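Local atomic coordinates of single-stranded DNA-binding protein (Thermus aquaticus, PDB entry 2FXQ), a protein that binds single-stranded DNA and probably recruits partner proteins to it during DNA replication, recombination and repair. Residues Trp52-Arg57 against Phe215-Glu220; Thr41-Gln46 against Gln148-Val153; Glu64-Leu69 against Ile104-Gly109; Gly36-Thr41 against Ala127-Ile132. All coordinates share one frame; numbering follows the deposited sequence.

Contact 1. Residues Trp52-Arg57 against Phe215-Glu220; sequences WYHRVR and FQTRVE
His54 reaches Thr217 with one edge of its imidazole, and nearly all of this small contact lies between these two side chains. From CB the ring carbon CG is turned anti to the carbonyl carbon and lies beside the backbone N (chi1 -62°). The bond from CA to CB does not itself aim at the 215-220 strand; the far end of the side chain closes the gap. Next round the ring comes ND1, which forms a hydrogen bond of 3.2 Å with Thr217 OG1. The hydroxyl sits at the ring edge, in the plane of the imidazole, where a ring nitrogen can either give or receive a bond. Beside it, CE1 rests on the methyl group, 3.5 Å from Thr217 CG2.

Strand 47-59 belongs to the first and strand 213-225 to the second of two SSB domains of the OB-fold class in one chain, and the pair therefore joins the two domains. At the ring's tip, NE2 bonds to the carbonyl oxygen of Leu201 on strand 194-207, also in the second domain. Two nitrogens on different sides of one small ring thus hold its rotation, a task that suits histidine.

Threonine matches this partner because it offers a hydroxyl and a methyl from one CB: OG1 meets the polar ND1 while CG2 lies against the carbon between the nitrogens. Thr217 OG1 is also hydrogen-bonded to a water oxygen 3.0 Å away. That water accepts a bond from the backbone N of Arg55, 3.3 Å from the water oxygen, giving the strands a second, indirect link.

Contact 2. Residues Thr41-Gln46 against Gln148-Val153; sequences TDESGQ and QGTAVV
Glu43 extends from its loop toward Thr150 and Gln148, and every close contact between the two segments runs through it. OE1 is modelled so close to Thr150 OG1 that the detail is doubtful, especially as Glu43 is poorly ordered. Further back the spacing is ordinary: Glu43 CG lies 3.9 Å from Thr150 OG1, and Glu43 CB is 4.1 Å from Gln148 NE2.

The hydrogen bond of the Glu43 carboxylate goes to Thr146, whose hydroxyl bonds to OE1 and also to the backbone N of Thr150. Behind Glu43, a type I turn from Asp42 to Gly45 presents the side chain, closed by Gly45 N to Asp42 O at 2.7 Å. Asp42 braces the turn from within: its OD1 accepts from Ser44 OG at 3.2 Å and from Gln46 N at 3.0 Å, the two donors lying on opposite faces of the carboxylate plane. Gly45 suits its place because its phi of 84° is costly for residues with a side chain.

This loop joins strands 28-41 and 47-59 of one OB domain and meets the other domain at the surface. A charged, flexible acid among threonine hydroxyls, with the aliphatic part of Gln148 alongside, implies a polar association that is probably adjustable.

Contact 3. Residues Glu64-Leu69 against Ile104-Gly109; sequences EMWGDL and IDPLEG
Ile104 meets Trp66 at the pyrrole end of the indole, where the helix of an OB fold, lying between the third and fourth strands of the barrel, packs against the last strand. CG1 of Ile104 lies between the backbone N and the carbonyl carbon (chi1 66°), which brings it over the five-membered ring in a CH-pi contact 3.7 Å from the centroid. At the indole edge, Trp66 NE1 bonds to Gln62 OE1, and the same oxygen accepts from Ile104 N, so one glutamine positions both partners.

Asp105 turns from the helix and packs on Met134 of the second subunit. Pro106 comes back toward the indole, covering its benzene half on the same face as Ile104. CD makes a second CH-pi contact, 3.6 Å from the centroid of the six-membered ring and 19° off its normal. Two aliphatic groups in line need a long flat surface, which suits tryptophan; an alanine here would probably leave a gap over Ile104 and Pro106 and deprive Gln62 of its indole N-H. Farther on, Leu107 and Glu108 pack on Pro227 of the second subunit.

On the indole's other face Met65 CG stands 3.9 Å above the plane, while Pro106 CG lies 3.5 Å from Trp66 CZ3.

Contact 4. Residues Gly36-Thr41 against Ala127-Ile132; sequences GQDAFT and ALNQVI
Asp38 and Asn129 join the two OB domains through a single hydrogen bond, from Asn129 ND2 to Asp38 OD1 at 3.1 Å. The angle at the hydrogen is 137°, so the bond is bent. ND2 approaches nearly in line with the C-O bond of the acceptor, and OD1 in turn is 23° out of the amide plane of Asn129. Asn129 gets there with CG anti to its backbone N (chi1 165°), which sends the amide out from strand 129-137 toward strand 28-41.

Ala127, two residues earlier in the chain than Asn129, touches the opposing backbone loosely, its CB 4.4 Å from Gln37 O; its small methyl probably suits the passage of the two chains there.

Asp38 is buried, its side chain resting on Trp52 and on Arg200, and Asn129 touches the same two residues. Replacing Asp38 by a leucine would probably leave Asn129 ND2 without this acceptor and set an apolar group against Arg200.

The stronger partner of Asn129 ND2 is the carbonyl oxygen of Leu201. An amide nitrogen carries two hydrogens and can serve both a carboxylate and a backbone carbonyl, while Arg200, already paired with Glu220, may also ease the burial of Asp38's charge.

Following the chain from the N terminus, strand 28-41 contributes 36-41 to contact 4, and Thr41 passes directly into the loop of contact 2. The returning strand 47-59 supplies 52-57 for contact 1, and the helix after it begins contact 3. Contact 3 closes first, at 104-109, within the first OB domain; its loop lies wholly inside those of the other three. Contacts 4, 2 and 1 then close in that order, at 127-132, 148-153 and 215-220, so each crosses the other two. All three tie the first domain to the second. Contacts 1 and 4 touch through Trp52, whereas contacts 2 and 3 have centres about 39 Å apart.

Contact 1. Residues Trp52-Arg57 against Phe215-Glu220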
loop_
_atom_site.group_PDB
_atom_site.type_symbol
_atom_site.label_atom_id
_atom_site.label_comp_id
_atom_site.label_asym_id
_atom_site.label_seq_id
_atom_site.Cartn_x
_atom_site.Cartn_y
_atom_site.Cartn_z
ATOM N N TRP A 52 16.382 6.387 3.670
ATOM C CA TRP A 52 16.404 4.960 3.675
ATOM C C TRP A 52 17.200 4.606 2.423
ATOM O O TRP A 52 17.181 5.377 1.449
ATOM C CB TRP A 52 14.965 4.378 3.656
ATOM C CG TRP A 52 13.984 4.733 2.549
ATOM C CD1 TRP A 52 12.902 5.616 2.637
ATOM C CD2 TRP A 52 13.929 4.162 1.238
ATOM N NE1 TRP A 52 12.218 5.596 1.441
ATOM C CE2 TRP A 52 12.806 4.719 0.580
ATOM C CE3 TRP A 52 14.731 3.233 0.538
ATOM C CZ2 TRP A 52 12.440 4.367 -0.741
ATOM C CZ3 TRP A 52 14.360 2.877 -0.795
ATOM C CH2 TRP A 52 13.219 3.469 -1.406
ATOM N N TYR A 53 17.897 3.469 2.468
ATOM C CA TYR A 53 18.634 2.923 1.359
ATOM C C TYR A 53 18.304 1.460 1.411
ATOM O O TYR A 53 18.503 0.803 2.444
ATOM C CB TYR A 53 20.192 3.067 1.534
ATOM C CG TYR A 53 20.580 4.507 1.621
ATOM C CD1 TYR A 53 20.600 5.182 2.862
ATOM C CD2 TYR A 53 20.850 5.236 0.458
ATOM C CE1 TYR A 53 20.918 6.560 2.936
ATOM C CE2 TYR A 53 21.174 6.634 0.530
ATOM C CZ TYR A 53 21.209 7.271 1.767
ATOM O OH TYR A 53 21.521 8.634 1.801
ATOM N N HIS A 54 17.852 0.906 0.295
ATOM C CA HIS A 54 17.555 -0.513 0.297
ATOM C C HIS A 54 17.937 -1.148 -0.993
ATOM O O HIS A 54 17.745 -0.542 -2.063
ATOM C CB HIS A 54 16.058 -0.746 0.490
ATOM C CG HIS A 54 15.548 -0.220 1.791
ATOM N ND1 HIS A 54 16.101 -0.597 2.996
ATOM C CD2 HIS A 54 14.530 0.620 2.080
ATOM C CE1 HIS A 54 15.447 -0.009 3.978
ATOM N NE2 HIS A 54 14.521 0.775 3.448
ATOM N N ARG A 55 18.351 -2.398 -0.885
ATOM C CA ARG A 55 18.686 -3.190 -2.047
ATOM C C ARG A 55 17.457 -3.891 -2.586
ATOM O O ARG A 55 16.638 -4.413 -1.827
ATOM C CB ARG A 55 19.738 -4.228 -1.702
ATOM C CG ARG A 55 20.040 -5.164 -2.898
ATOM C CD ARG A 55 21.132 -4.657 -3.837
ATOM N NE ARG A 55 22.365 -5.417 -3.633
ATOM C CZ ARG A 55 23.563 -4.887 -3.431
ATOM N NH1 ARG A 55 23.731 -3.575 -3.397
ATOM N NH2 ARG A 55 24.611 -5.682 -3.259
ATOM N N VAL A 56 17.298 -3.854 -3.895
ATOM C CA VAL A 56 16.206 -4.560 -4.546
ATOM C C VAL A 56 16.850 -5.490 -5.575
ATOM O O VAL A 56 17.563 -5.015 -6.494
ATOM C CB VAL A 56 15.236 -3.584 -5.239
ATOM C CG1 VAL A 56 14.140 -4.337 -6.068
ATOM C CG2 VAL A 56 14.513 -2.721 -4.161
ATOM N N ARG A 57 16.512 -6.765 -5.487
ATOM C CA ARG A 57 17.056 -7.721 -6.452
ATOM C C ARG A 57 15.993 -8.197 -7.449
ATOM O O ARG A 57 14.931 -8.699 -7.024
ATOM C CB ARG A 57 17.564 -8.939 -5.688
ATOM C CG ARG A 57 18.078 -10.057 -6.611
ATOM C CD ARG A 57 18.972 -11.028 -5.845
ATOM N NE ARG A 57 20.300 -10.412 -5.686
ATOM C CZ ARG A 57 21.363 -11.059 -5.202
ATOM N NH1 ARG A 57 21.245 -12.305 -4.776
ATOM N NH2 ARG A 57 22.531 -10.466 -5.138
ATOM N N PHE A 215 24.781 -0.997 9.921
ATOM C CA PHE A 215 23.393 -0.746 9.540
ATOM C C PHE A 215 22.677 -2.046 9.223
ATOM O O PHE A 215 23.290 -3.017 8.773
ATOM C CB PHE A 215 23.304 0.233 8.371
ATOM C CG PHE A 215 23.666 1.630 8.735
ATOM C CD1 PHE A 215 24.997 2.044 8.715
ATOM C CD2 PHE A 215 22.687 2.543 9.100
ATOM C CE1 PHE A 215 25.346 3.341 9.072
ATOM C CE2 PHE A 215 23.022 3.850 9.450
ATOM C CZ PHE A 215 24.356 4.247 9.442
ATOM N N GLN A 216 21.377 -2.050 9.497
ATOM C CA GLN A 216 20.513 -3.219 9.415
ATOM C C GLN A 216 19.157 -2.688 8.872
ATOM O O GLN A 216 18.653 -1.633 9.344
ATOM C CB GLN A 216 20.353 -3.809 10.822
ATOM C CG GLN A 216 19.478 -5.065 10.966
ATOM C CD GLN A 216 18.726 -5.128 12.304
ATOM O OE1 GLN A 216 18.952 -4.302 13.195
ATOM N NE2 GLN A 216 17.822 -6.109 12.439
ATOM N N THR A 217 18.607 -3.360 7.855
ATOM C CA THR A 217 17.276 -3.002 7.356
ATOM C C THR A 217 16.271 -3.705 8.255
ATOM O O THR A 217 16.441 -4.874 8.569
ATOM C CB THR A 217 17.078 -3.413 5.862
ATOM O OG1 THR A 217 17.756 -2.504 4.977
ATOM C CG2 THR A 217 15.581 -3.210 5.422
ATOM N N ARG A 218 15.223 -3.004 8.707
ATOM C CA ARG A 218 14.140 -3.686 9.377
ATOM C C ARG A 218 12.783 -3.028 9.000
ATOM O O ARG A 218 12.738 -1.958 8.381
ATOM C CB ARG A 218 14.202 -3.615 10.905
ATOM C CG ARG A 218 15.559 -3.612 11.575
ATOM C CD ARG A 218 15.519 -2.725 12.808
ATOM N NE ARG A 218 14.740 -3.326 13.885
ATOM C CZ ARG A 218 15.181 -3.447 15.146
ATOM N NH1 ARG A 218 16.394 -2.997 15.484
ATOM N NH2 ARG A 218 14.406 -4.008 16.075
ATOM N N VAL A 219 11.738 -3.656 9.469
ATOM C CA VAL A 219 10.382 -3.152 9.226
ATOM C C VAL A 219 10.011 -2.368 10.464
ATOM O O VAL A 219 10.115 -2.904 11.576
ATOM C CB VAL A 219 9.385 -4.306 8.973
ATOM C CG1 VAL A 219 7.907 -3.791 8.992
ATOM C CG2 VAL A 219 9.802 -5.072 7.633
ATOM N N GLU A 220 9.530 -1.140 10.258
ATOM C CA GLU A 220 8.939 -0.389 11.363
ATOM C C GLU A 220 7.422 -0.529 11.200
ATOM O O GLU A 220 6.856 -0.208 10.111
ATOM C CB GLU A 220 9.399 1.073 11.314
ATOM C CG GLU A 220 8.633 1.876 12.390
ATOM C CD GLU A 220 8.686 3.388 12.222
ATOM O OE1 GLU A 220 8.218 4.068 13.191
ATOM O OE2 GLU A 220 9.157 3.874 11.165
HETATM O O HOH W 1 18.111 -3.543 2.193
#

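Contact 2. Residues Thr41-Gln46 against Gln148-Val153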
loop_
_atom_site.group_PDB
_atom_site.type_symbol
_atom_site.label_atom_id
_atom_site.label_comp_id
_atom_site.label_asym_id
_atom_site.label_seq_id
_atom_site.Cartn_x
_atom_site.Cartn_y
_atom_site.Cartn_z
ATOM N N THR A 41 8.526 11.746 13.760
ATOM C CA THR A 41 8.498 12.718 14.854
ATOM C C THR A 41 9.447 12.213 15.935
ATOM O O THR A 41 9.260 11.099 16.450
ATOM C CB THR A 41 7.066 12.809 15.407
ATOM O OG1 THR A 41 6.202 13.284 14.372
ATOM C CG2 THR A 41 6.954 13.894 16.490
ATOM N N ASP A 42 10.471 12.999 16.273
ATOM C CA ASP A 42 11.471 12.506 17.231
ATOM C C ASP A 42 11.050 12.663 18.698
ATOM O O ASP A 42 10.027 13.281 18.969
ATOM C CB ASP A 42 12.871 13.048 16.931
ATOM C CG ASP A 42 13.081 14.482 17.377
ATOM O OD1 ASP A 42 12.128 15.198 17.770
ATOM O OD2 ASP A 42 14.221 14.977 17.346
ATOM N N GLU A 43 11.849 12.119 19.623
ATOM C CA GLU A 43 11.477 12.025 21.054
ATOM C C GLU A 43 11.067 13.372 21.677
ATOM O O GLU A 43 10.332 13.397 22.670
ATOM C CB GLU A 43 12.568 11.324 21.906
ATOM C CG GLU A 43 13.242 10.109 21.246
ATOM C CD GLU A 43 13.472 8.918 22.180
ATOM O OE1 GLU A 43 12.899 8.879 23.282
ATOM O OE2 GLU A 43 14.219 7.992 21.809
ATOM N N SER A 44 11.521 14.476 21.072
ATOM C CA SER A 44 11.140 15.827 21.505
ATOM C C SER A 44 10.031 16.520 20.677
ATOM O O SER A 44 9.846 17.730 20.786
ATOM C CB SER A 44 12.378 16.730 21.630
ATOM O OG SER A 44 13.072 16.849 20.404
ATOM N N GLY A 45 9.302 15.750 19.864
ATOM C CA GLY A 45 8.157 16.257 19.122
ATOM C C GLY A 45 8.464 16.939 17.794
ATOM O O GLY A 45 7.552 17.443 17.122
ATOM N N GLN A 46 9.741 16.956 17.411
ATOM C CA GLN A 46 10.179 17.593 16.167
ATOM C C GLN A 46 10.039 16.659 14.955
ATOM O O GLN A 46 10.514 15.519 14.982
ATOM C CB GLN A 46 11.632 18.085 16.303
ATOM C CG GLN A 46 12.320 18.577 15.002
ATOM C CD GLN A 46 11.801 19.923 14.491
ATOM O OE1 GLN A 46 11.701 20.900 15.249
ATOM N NE2 GLN A 46 11.489 19.981 13.199
ATOM N N GLN A 148 15.304 8.116 26.884
ATOM C CA GLN A 148 14.299 9.170 27.026
ATOM C C GLN A 148 12.904 8.668 27.374
ATOM O O GLN A 148 11.955 9.470 27.407
ATOM C CB GLN A 148 14.224 10.010 25.758
ATOM C CG GLN A 148 14.523 11.493 25.997
ATOM C CD GLN A 148 15.407 12.084 24.915
ATOM O OE1 GLN A 148 16.384 11.452 24.488
ATOM N NE2 GLN A 148 15.064 13.289 24.458
ATOM N N GLY A 149 12.773 7.361 27.625
ATOM C CA GLY A 149 11.495 6.780 28.030
ATOM C C GLY A 149 10.463 6.580 26.926
ATOM O O GLY A 149 9.272 6.551 27.177
ATOM N N THR A 150 10.895 6.474 25.684
ATOM C CA THR A 150 9.944 6.074 24.634
ATOM C C THR A 150 9.830 4.548 24.635
ATOM O O THR A 150 10.850 3.895 24.552
ATOM C CB THR A 150 10.529 6.442 23.277
ATOM O OG1 THR A 150 10.902 7.811 23.313
ATOM C CG2 THR A 150 9.463 6.297 22.116
ATOM N N ALA A 151 8.610 4.009 24.623
ATOM C CA ALA A 151 8.378 2.574 24.522
ATOM C C ALA A 151 8.788 2.056 23.157
ATOM O O ALA A 151 8.523 2.681 22.113
ATOM C CB ALA A 151 6.898 2.204 24.779
ATOM N N VAL A 152 9.423 0.892 23.159
ATOM C CA VAL A 152 9.850 0.293 21.893
ATOM C C VAL A 152 9.838 -1.213 22.088
ATOM O O VAL A 152 10.237 -1.729 23.141
ATOM C CB VAL A 152 11.243 0.848 21.463
ATOM C CG1 VAL A 152 12.301 0.626 22.520
ATOM C CG2 VAL A 152 11.723 0.260 20.076
ATOM N N VAL A 153 9.455 -1.926 21.050
ATOM C CA VAL A 153 9.438 -3.372 21.107
ATOM C C VAL A 153 9.983 -3.980 19.804
ATOM O O VAL A 153 9.749 -3.441 18.723
ATOM C CB VAL A 153 7.991 -3.888 21.384
ATOM C CG1 VAL A 153 7.074 -3.705 20.180
ATOM C CG2 VAL A 153 8.053 -5.350 21.827
#

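Contact 3. Residues Glu64-Leu69 against Ile104-Gly109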
loop_
_atom_site.group_PDB
_atom_site.type_symbol
_atom_site.label_atom_id
_atom_site.label_comp_id
_atom_site.label_asym_id
_atom_site.label_seq_id
_atom_site.Cartn_x
_atom_site.Cartn_y
_atom_site.Cartn_z
ATOM N N GLU A 64 16.530 -9.629 -17.083
ATOM C CA GLU A 64 16.855 -9.551 -18.528
ATOM C C GLU A 64 16.109 -8.371 -19.193
ATOM O O GLU A 64 16.664 -7.653 -20.034
ATOM C CB GLU A 64 16.459 -10.831 -19.265
ATOM C CG GLU A 64 17.183 -12.100 -18.800
ATOM C CD GLU A 64 18.529 -12.254 -19.483
ATOM O OE1 GLU A 64 19.210 -13.267 -19.230
ATOM O OE2 GLU A 64 18.913 -11.336 -20.241
ATOM N N MET A 65 14.857 -8.182 -18.797
ATOM C CA MET A 65 13.989 -7.118 -19.352
ATOM C C MET A 65 14.594 -5.731 -19.160
ATOM O O MET A 65 14.611 -4.888 -20.073
ATOM C CB MET A 65 12.632 -7.132 -18.625
ATOM C CG MET A 65 11.623 -6.182 -19.240
ATOM S SD MET A 65 10.016 -6.288 -18.399
ATOM C CE MET A 65 9.937 -8.210 -17.939
ATOM N N TRP A 66 15.056 -5.476 -17.945
ATOM C CA TRP A 66 15.529 -4.133 -17.587
ATOM C C TRP A 66 17.033 -3.950 -17.534
ATOM O O TRP A 66 17.474 -2.870 -17.228
ATOM C CB TRP A 66 14.977 -3.715 -16.217
ATOM C CG TRP A 66 13.522 -3.768 -16.178
ATOM C CD1 TRP A 66 12.735 -4.631 -15.498
ATOM C CD2 TRP A 66 12.651 -2.889 -16.879
ATOM N NE1 TRP A 66 11.403 -4.345 -15.736
ATOM C CE2 TRP A 66 11.337 -3.266 -16.578
ATOM C CE3 TRP A 66 12.863 -1.787 -17.714
ATOM C CZ2 TRP A 66 10.218 -2.601 -17.123
ATOM C CZ3 TRP A 66 11.759 -1.104 -18.224
ATOM C CH2 TRP A 66 10.460 -1.530 -17.947
ATOM N N GLY A 67 17.827 -4.979 -17.805
ATOM C CA GLY A 67 19.235 -4.917 -17.411
ATOM C C GLY A 67 20.093 -3.907 -18.178
ATOM O O GLY A 67 21.189 -3.534 -17.730
ATOM N N ASP A 68 19.587 -3.432 -19.318
ATOM C CA ASP A 68 20.276 -2.357 -20.042
ATOM C C ASP A 68 19.501 -1.043 -20.237
ATOM O O ASP A 68 19.787 -0.279 -21.167
ATOM C CB ASP A 68 20.781 -2.869 -21.380
ATOM C CG ASP A 68 22.280 -2.920 -21.411
ATOM O OD1 ASP A 68 22.830 -3.998 -21.086
ATOM O OD2 ASP A 68 22.982 -1.917 -21.693
ATOM N N LEU A 69 18.534 -0.779 -19.360
ATOM C CA LEU A 69 17.622 0.318 -19.566
ATOM C C LEU A 69 17.616 1.321 -18.437
ATOM O O LEU A 69 17.016 2.419 -18.616
ATOM C CB LEU A 69 16.198 -0.189 -19.789
ATOM C CG LEU A 69 16.065 -0.984 -21.094
ATOM C CD1 LEU A 69 14.663 -1.592 -21.200
ATOM C CD2 LEU A 69 16.408 -0.070 -22.324
ATOM N N ILE A 104 9.249 -4.461 -11.568
ATOM C CA ILE A 104 9.462 -3.029 -11.384
ATOM C C ILE A 104 8.846 -2.275 -12.564
ATOM O O ILE A 104 8.583 -2.875 -13.617
ATOM C CB ILE A 104 10.993 -2.669 -11.263
ATOM C CG1 ILE A 104 11.729 -2.947 -12.610
ATOM C CG2 ILE A 104 11.638 -3.411 -10.067
ATOM C CD1 ILE A 104 13.050 -2.290 -12.663
ATOM N N ASP A 105 8.629 -0.968 -12.374
ATOM C CA ASP A 105 8.231 -0.077 -13.485
ATOM C C ASP A 105 9.053 1.167 -13.294
ATOM O O ASP A 105 8.829 1.945 -12.357
ATOM C CB ASP A 105 6.740 0.274 -13.367
ATOM C CG ASP A 105 5.822 -0.881 -13.730
ATOM O OD1 ASP A 105 5.028 -1.310 -12.861
ATOM O OD2 ASP A 105 5.790 -1.396 -14.871
ATOM N N PRO A 106 10.080 1.361 -14.113
ATOM C CA PRO A 106 10.846 2.587 -14.092
ATOM C C PRO A 106 9.955 3.776 -14.423
ATOM O O PRO A 106 9.021 3.636 -15.230
ATOM C CB PRO A 106 11.867 2.342 -15.241
ATOM C CG PRO A 106 11.916 0.896 -15.388
ATOM C CD PRO A 106 10.573 0.391 -15.128
ATOM N N LEU A 107 10.245 4.948 -13.888
ATOM C CA LEU A 107 9.355 6.077 -13.992
ATOM C C LEU A 107 10.153 7.196 -14.625
ATOM O O LEU A 107 11.395 7.170 -14.549
ATOM C CB LEU A 107 8.881 6.546 -12.633
ATOM C CG LEU A 107 8.257 5.397 -11.816
ATOM C CD1 LEU A 107 7.890 5.887 -10.365
ATOM C CD2 LEU A 107 6.926 4.992 -12.536
ATOM N N GLU A 108 9.449 8.154 -15.251
ATOM C CA GLU A 108 10.101 9.315 -15.845
ATOM C C GLU A 108 10.596 10.337 -14.860
ATOM O O GLU A 108 11.633 10.966 -15.089
ATOM C CB GLU A 108 9.194 9.936 -16.887
ATOM C CG GLU A 108 9.084 8.937 -18.019
ATOM C CD GLU A 108 8.155 9.387 -19.133
ATOM O OE1 GLU A 108 7.837 8.542 -20.002
ATOM O OE2 GLU A 108 7.763 10.573 -19.148
ATOM N N GLY A 109 9.893 10.510 -13.762
ATOM C CA GLY A 109 10.495 11.139 -12.580
ATOM C C GLY A 109 11.136 12.506 -12.847
ATOM O O GLY A 109 12.203 12.838 -12.289
#

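Contact 4. Residues Gly36-Thr41 against Ala127-Ile132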
loop_
_atom_site.group_PDB
_atom_site.type_symbol
_atom_site.label_atom_id
_atom_site.label_comp_id
_atom_site.label_asym_id
_atom_site.label_seq_id
_atom_site.Cartn_x
_atom_site.Cartn_y
_atom_site.Cartn_z
ATOM N N GLY A 36 15.360 6.832 -0.627
ATOM C CA GLY A 36 14.258 7.763 -0.461
ATOM C C GLY A 36 14.379 8.391 0.934
ATOM O O GLY A 36 15.430 8.302 1.588
ATOM N N GLN A 37 13.287 8.962 1.413
ATOM C CA GLN A 37 13.279 9.573 2.746
ATOM C C GLN A 37 12.032 9.144 3.481
ATOM O O GLN A 37 10.987 8.987 2.864
ATOM C CB GLN A 37 13.187 11.119 2.576
ATOM C CG GLN A 37 14.194 11.715 1.633
ATOM C CD GLN A 37 15.578 11.835 2.288
ATOM O OE1 GLN A 37 15.701 11.823 3.525
ATOM N NE2 GLN A 37 16.605 11.928 1.471
ATOM N N ASP A 38 12.075 9.011 4.790
ATOM C CA ASP A 38 10.780 9.172 5.436
ATOM C C ASP A 38 10.776 10.037 6.631
ATOM O O ASP A 38 11.770 10.172 7.328
ATOM C CB ASP A 38 10.169 7.903 5.872
ATOM C CG ASP A 38 11.113 6.866 5.955
ATOM O OD1 ASP A 38 10.827 5.906 5.202
ATOM O OD2 ASP A 38 12.137 6.961 6.703
ATOM N N ALA A 39 9.589 10.518 6.857
ATOM C CA ALA A 39 9.318 11.472 7.904
ATOM C C ALA A 39 9.059 10.705 9.185
ATOM O O ALA A 39 8.481 9.587 9.179
ATOM C CB ALA A 39 8.107 12.265 7.513
ATOM N N PHE A 40 9.506 11.283 10.293
ATOM C CA PHE A 40 9.102 10.799 11.600
ATOM C C PHE A 40 9.102 11.965 12.579
ATOM O O PHE A 40 9.617 13.027 12.252
ATOM C CB PHE A 40 10.035 9.685 12.067
ATOM C CG PHE A 40 11.411 10.147 12.394
ATOM C CD1 PHE A 40 11.773 10.424 13.718
ATOM C CD2 PHE A 40 12.358 10.317 11.388
ATOM C CE1 PHE A 40 13.067 10.869 14.033
ATOM C CE2 PHE A 40 13.657 10.762 11.692
ATOM C CZ PHE A 40 14.016 11.026 13.021
ATOM N N THR A 41 8.526 11.746 13.760
ATOM C CA THR A 41 8.498 12.718 14.854
ATOM C C THR A 41 9.447 12.213 15.935
ATOM O O THR A 41 9.260 11.099 16.450
ATOM C CB THR A 41 7.066 12.809 15.407
ATOM O OG1 THR A 41 6.202 13.284 14.372
ATOM C CG2 THR A 41 6.954 13.894 16.490
ATOM N N ALA A 127 5.290 9.925 -0.279
ATOM C CA ALA A 127 6.283 8.832 -0.123
ATOM C C ALA A 127 5.652 7.445 -0.374
ATOM O O ALA A 127 4.520 7.204 0.086
ATOM C CB ALA A 127 6.890 8.891 1.299
ATOM N N LEU A 128 6.358 6.544 -1.070
ATOM C CA LEU A 128 5.962 5.141 -1.113
ATOM C C LEU A 128 7.115 4.236 -0.535
ATOM O O LEU A 128 8.171 3.972 -1.124
ATOM C CB LEU A 128 5.392 4.713 -2.488
ATOM C CG LEU A 128 4.605 3.389 -2.532
ATOM C CD1 LEU A 128 3.172 3.519 -1.997
ATOM C CD2 LEU A 128 4.568 2.714 -3.885
ATOM N N ASN A 129 6.873 3.792 0.691
ATOM C CA ASN A 129 7.704 2.787 1.284
ATOM C C ASN A 129 6.726 2.104 2.208
ATOM O O ASN A 129 6.420 2.619 3.281
ATOM C CB ASN A 129 8.803 3.501 2.035
ATOM C CG ASN A 129 9.522 2.616 2.988
ATOM O OD1 ASN A 129 9.274 1.418 2.987
ATOM N ND2 ASN A 129 10.479 3.180 3.761
ATOM N N GLN A 130 6.137 1.016 1.750
ATOM C CA GLN A 130 5.109 0.319 2.516
ATOM C C GLN A 130 5.395 -1.165 2.572
ATOM O O GLN A 130 5.780 -1.781 1.555
ATOM C CB GLN A 130 3.705 0.499 1.874
ATOM C CG GLN A 130 2.541 -0.320 2.662
ATOM C CD GLN A 130 1.115 0.284 2.580
ATOM O OE1 GLN A 130 0.754 1.208 3.346
ATOM N NE2 GLN A 130 0.311 -0.249 1.659
ATOM N N VAL A 131 5.207 -1.775 3.759
ATOM C CA VAL A 131 5.330 -3.189 3.847
ATOM C C VAL A 131 4.033 -3.730 4.495
ATOM O O VAL A 131 3.494 -3.098 5.402
ATOM C CB VAL A 131 6.527 -3.500 4.837
ATOM C CG1 VAL A 131 6.587 -5.013 5.084
ATOM C CG2 VAL A 131 7.910 -2.966 4.248
ATOM N N ILE A 132 3.524 -4.874 3.989
ATOM C CA ILE A 132 2.381 -5.540 4.626
ATOM C C ILE A 132 2.886 -6.944 4.981
ATOM O O ILE A 132 3.349 -7.693 4.091
ATOM C CB ILE A 132 1.185 -5.603 3.709
ATOM C CG1 ILE A 132 0.731 -4.166 3.366
ATOM C CG2 ILE A 132 0.006 -6.374 4.447
ATOM C CD1 ILE A 132 -0.530 -4.133 2.338
#